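Local coordinates for glucose-inhibited division protein A-related protein, probable oxidoreductase (Thermus thermophilus, PDB 2CUL) that binds flavin-adenine dinucleotide in a Rossmann-type fold and is probably an oxidoreductase, related to glucose-inhibited division protein A, at residues L7-G12 against L119-F124. Sequence-based numbering, arbitrary orientation.
Sequences LIVGAG and LAVGSF. With FAD (flavin-adenine dinucleotide), chain B.
V9 and L119 pair in parallel where two neighbouring strands run out, and one backbone hydrogen bond spans the segments: A120 N donates to V9 O (2.9 Å, N-H...O 151°). Beyond it the two segments part around the FAD. A water bridges them, 2.8 Å from both A120 O and FAD O1P, and takes a weak bond from G12 N. Apolar contacts follow on the V9 side of the sheet. V9 stands alongside both L119 and V121; its CG1, anti to the backbone N (chi1 179°), meets V121 CG1 at 3.9 Å and FAD C2A, while its CB touches L119 CD2 (4.1 Å). V121 CG1 also reaches FAD N7A (3.5 Å), so the two valines line the adenine. A side chain on G12 or G122 would strike FAD O5B or O3P respectively. At G10 a CB would run into A120 O, and the backbone angles themselves call for glycine; its CA approaches FAD O4B at 3.2 Å. G10 and G12 fit a Rossmann-type GxGxxG motif. The type II' turn V121-F124 brings F124 against the adenosine, its CB 3.5 Å from FAD C8A and one ring face under the ribose C2B, toward the rim. An alanine in place of F124 would probably leave that side of the ribose without its apolar cover and open a gap beside Q34 and R140. The contact lies near the centre of the chain: strand 6-9 runs between strands 29-33 and 116-119, I8 and A120 pack on helix 13-24, and L119 touches F183 of strand 176-183.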
# COMPACT_ATOMS: atom_id res chain seq x y z
N LEU A 7 -10.89 -0.55 4.29
CA LEU A 7 -10.01 -1.71 4.19
C LEU A 7 -8.86 -1.28 3.28
O LEU A 7 -9.09 -0.88 2.14
CB LEU A 7 -10.74 -2.90 3.56
CG LEU A 7 -9.85 -4.10 3.20
CD1 LEU A 7 -9.31 -4.75 4.48
CD2 LEU A 7 -10.68 -5.12 2.41
N ILE A 8 -7.64 -1.36 3.80
CA ILE A 8 -6.46 -0.97 3.04
C ILE A 8 -5.61 -2.18 2.72
O ILE A 8 -5.26 -2.96 3.61
CB ILE A 8 -5.60 0.02 3.85
CG1 ILE A 8 -6.44 1.24 4.24
CG2 ILE A 8 -4.38 0.46 3.04
CD1 ILE A 8 -5.77 2.14 5.28
N VAL A 9 -5.28 -2.35 1.44
CA VAL A 9 -4.44 -3.46 0.99
C VAL A 9 -3.02 -2.95 0.79
O VAL A 9 -2.73 -2.22 -0.17
CB VAL A 9 -4.97 -4.05 -0.34
CG1 VAL A 9 -4.08 -5.19 -0.80
CG2 VAL A 9 -6.40 -4.54 -0.15
N GLY A 10 -2.13 -3.33 1.70
CA GLY A 10 -0.74 -2.91 1.62
C GLY A 10 -0.34 -2.05 2.81
O GLY A 10 -0.79 -0.91 2.94
N ALA A 11 0.52 -2.58 3.67
CA ALA A 11 0.98 -1.87 4.85
C ALA A 11 2.34 -1.22 4.62
O ALA A 11 3.25 -1.35 5.44
CB ALA A 11 1.06 -2.82 6.04
N GLY A 12 2.46 -0.52 3.50
CA GLY A 12 3.70 0.15 3.17
C GLY A 12 3.63 1.62 3.54
O GLY A 12 2.77 2.04 4.31
N LEU A 119 -6.31 0.46 -2.44
CA LEU A 119 -5.19 -0.32 -2.94
C LEU A 119 -3.94 0.53 -2.76
O LEU A 119 -3.84 1.62 -3.31
CB LEU A 119 -5.39 -0.68 -4.42
CG LEU A 119 -6.61 -1.53 -4.75
CD1 LEU A 119 -6.62 -1.86 -6.24
CD2 LEU A 119 -6.57 -2.82 -3.93
N ALA A 120 -2.99 0.02 -1.97
CA ALA A 120 -1.73 0.72 -1.70
C ALA A 120 -0.65 -0.34 -1.83
O ALA A 120 0.18 -0.53 -0.94
CB ALA A 120 -1.73 1.30 -0.29
N VAL A 121 -0.65 -1.02 -2.98
CA VAL A 121 0.26 -2.13 -3.25
C VAL A 121 1.66 -1.83 -3.78
O VAL A 121 2.38 -2.75 -4.18
CB VAL A 121 -0.44 -3.16 -4.17
CG1 VAL A 121 -1.68 -3.71 -3.47
CG2 VAL A 121 -0.82 -2.51 -5.50
N GLY A 122 2.05 -0.56 -3.79
CA GLY A 122 3.38 -0.18 -4.24
C GLY A 122 3.85 -0.71 -5.58
O GLY A 122 3.15 -0.62 -6.58
N SER A 123 5.05 -1.27 -5.58
CA SER A 123 5.68 -1.81 -6.78
C SER A 123 5.47 -3.31 -6.94
O SER A 123 6.28 -3.99 -7.58
CB SER A 123 7.19 -1.52 -6.73
OG SER A 123 7.74 -1.94 -5.48
N PHE A 124 4.38 -3.83 -6.39
CA PHE A 124 4.12 -5.26 -6.44
C PHE A 124 3.20 -5.79 -7.54
O PHE A 124 2.85 -6.97 -7.54
CB PHE A 124 3.62 -5.73 -5.07
CG PHE A 124 4.69 -5.73 -4.01
CD1 PHE A 124 5.33 -6.90 -3.65
CD2 PHE A 124 5.07 -4.53 -3.41
CE1 PHE A 124 6.36 -6.89 -2.70
CE2 PHE A 124 6.09 -4.51 -2.46
CZ PHE A 124 6.74 -5.69 -2.10
PA FAD B . 5.27 -0.20 -0.37
O1A FAD B . 6.11 -1.05 -1.24
O2A FAD B . 5.91 0.57 0.73
O5B FAD B . 4.12 -1.09 0.28
C5B FAD B . 3.33 -1.95 -0.54
C4B FAD B . 2.77 -3.02 0.40
O4B FAD B . 1.71 -3.68 -0.30
C3B FAD B . 3.78 -4.11 0.80
O3B FAD B . 3.80 -4.32 2.20
C2B FAD B . 3.32 -5.30 0.02
O2B FAD B . 3.70 -6.56 0.52
C1B FAD B . 1.81 -5.07 -0.02
N9A FAD B . 1.10 -5.78 -1.08
C8A FAD B . 1.31 -5.68 -2.44
N7A FAD B . 0.49 -6.46 -3.13
C5A FAD B . -0.28 -7.09 -2.18
C6A FAD B . -1.33 -8.04 -2.28
N6A FAD B . -1.78 -8.51 -3.43
N1A FAD B . -1.91 -8.47 -1.10
C2A FAD B . -1.47 -7.99 0.11
N3A FAD B . -0.46 -7.09 0.27
C4A FAD B . 0.09 -6.67 -0.90
N1 FAD B . 11.87 6.00 -2.19
C2 FAD B . 12.73 6.58 -1.29
O2 FAD B . 12.42 7.56 -0.66
N3 FAD B . 14.00 6.01 -1.11
C4 FAD B . 14.45 4.89 -1.78
O4 FAD B . 15.59 4.43 -1.57
C4X FAD B . 13.56 4.29 -2.71
N5 FAD B . 13.95 3.17 -3.43
C5X FAD B . 13.08 2.59 -4.33
C6 FAD B . 13.49 1.46 -5.05
C7 FAD B . 12.65 0.81 -5.98
C7M FAD B . 13.16 -0.40 -6.71
C8 FAD B . 11.33 1.35 -6.19
C8M FAD B . 10.37 0.72 -7.16
C9 FAD B . 10.91 2.50 -5.48
C9A FAD B . 11.76 3.14 -4.54
N10 FAD B . 11.36 4.31 -3.80
C10 FAD B . 12.26 4.88 -2.88
C1' FAD B . 10.00 4.95 -3.98
C2' FAD B . 8.93 4.77 -2.88
O2' FAD B . 9.24 5.61 -1.79
C3' FAD B . 8.82 3.32 -2.38
O3' FAD B . 8.50 2.43 -3.46
C4' FAD B . 7.73 3.12 -1.32
O4' FAD B . 7.85 1.86 -0.68
C5' FAD B . 6.35 3.26 -1.99
O5' FAD B . 5.32 3.13 -0.99
P FAD B . 4.00 2.28 -1.23
O1P FAD B . 3.22 2.46 0.00
O2P FAD B . 3.33 2.66 -2.52
O3P FAD B . 4.49 0.79 -1.38
O HOH W 1 1.38 0.78 1.19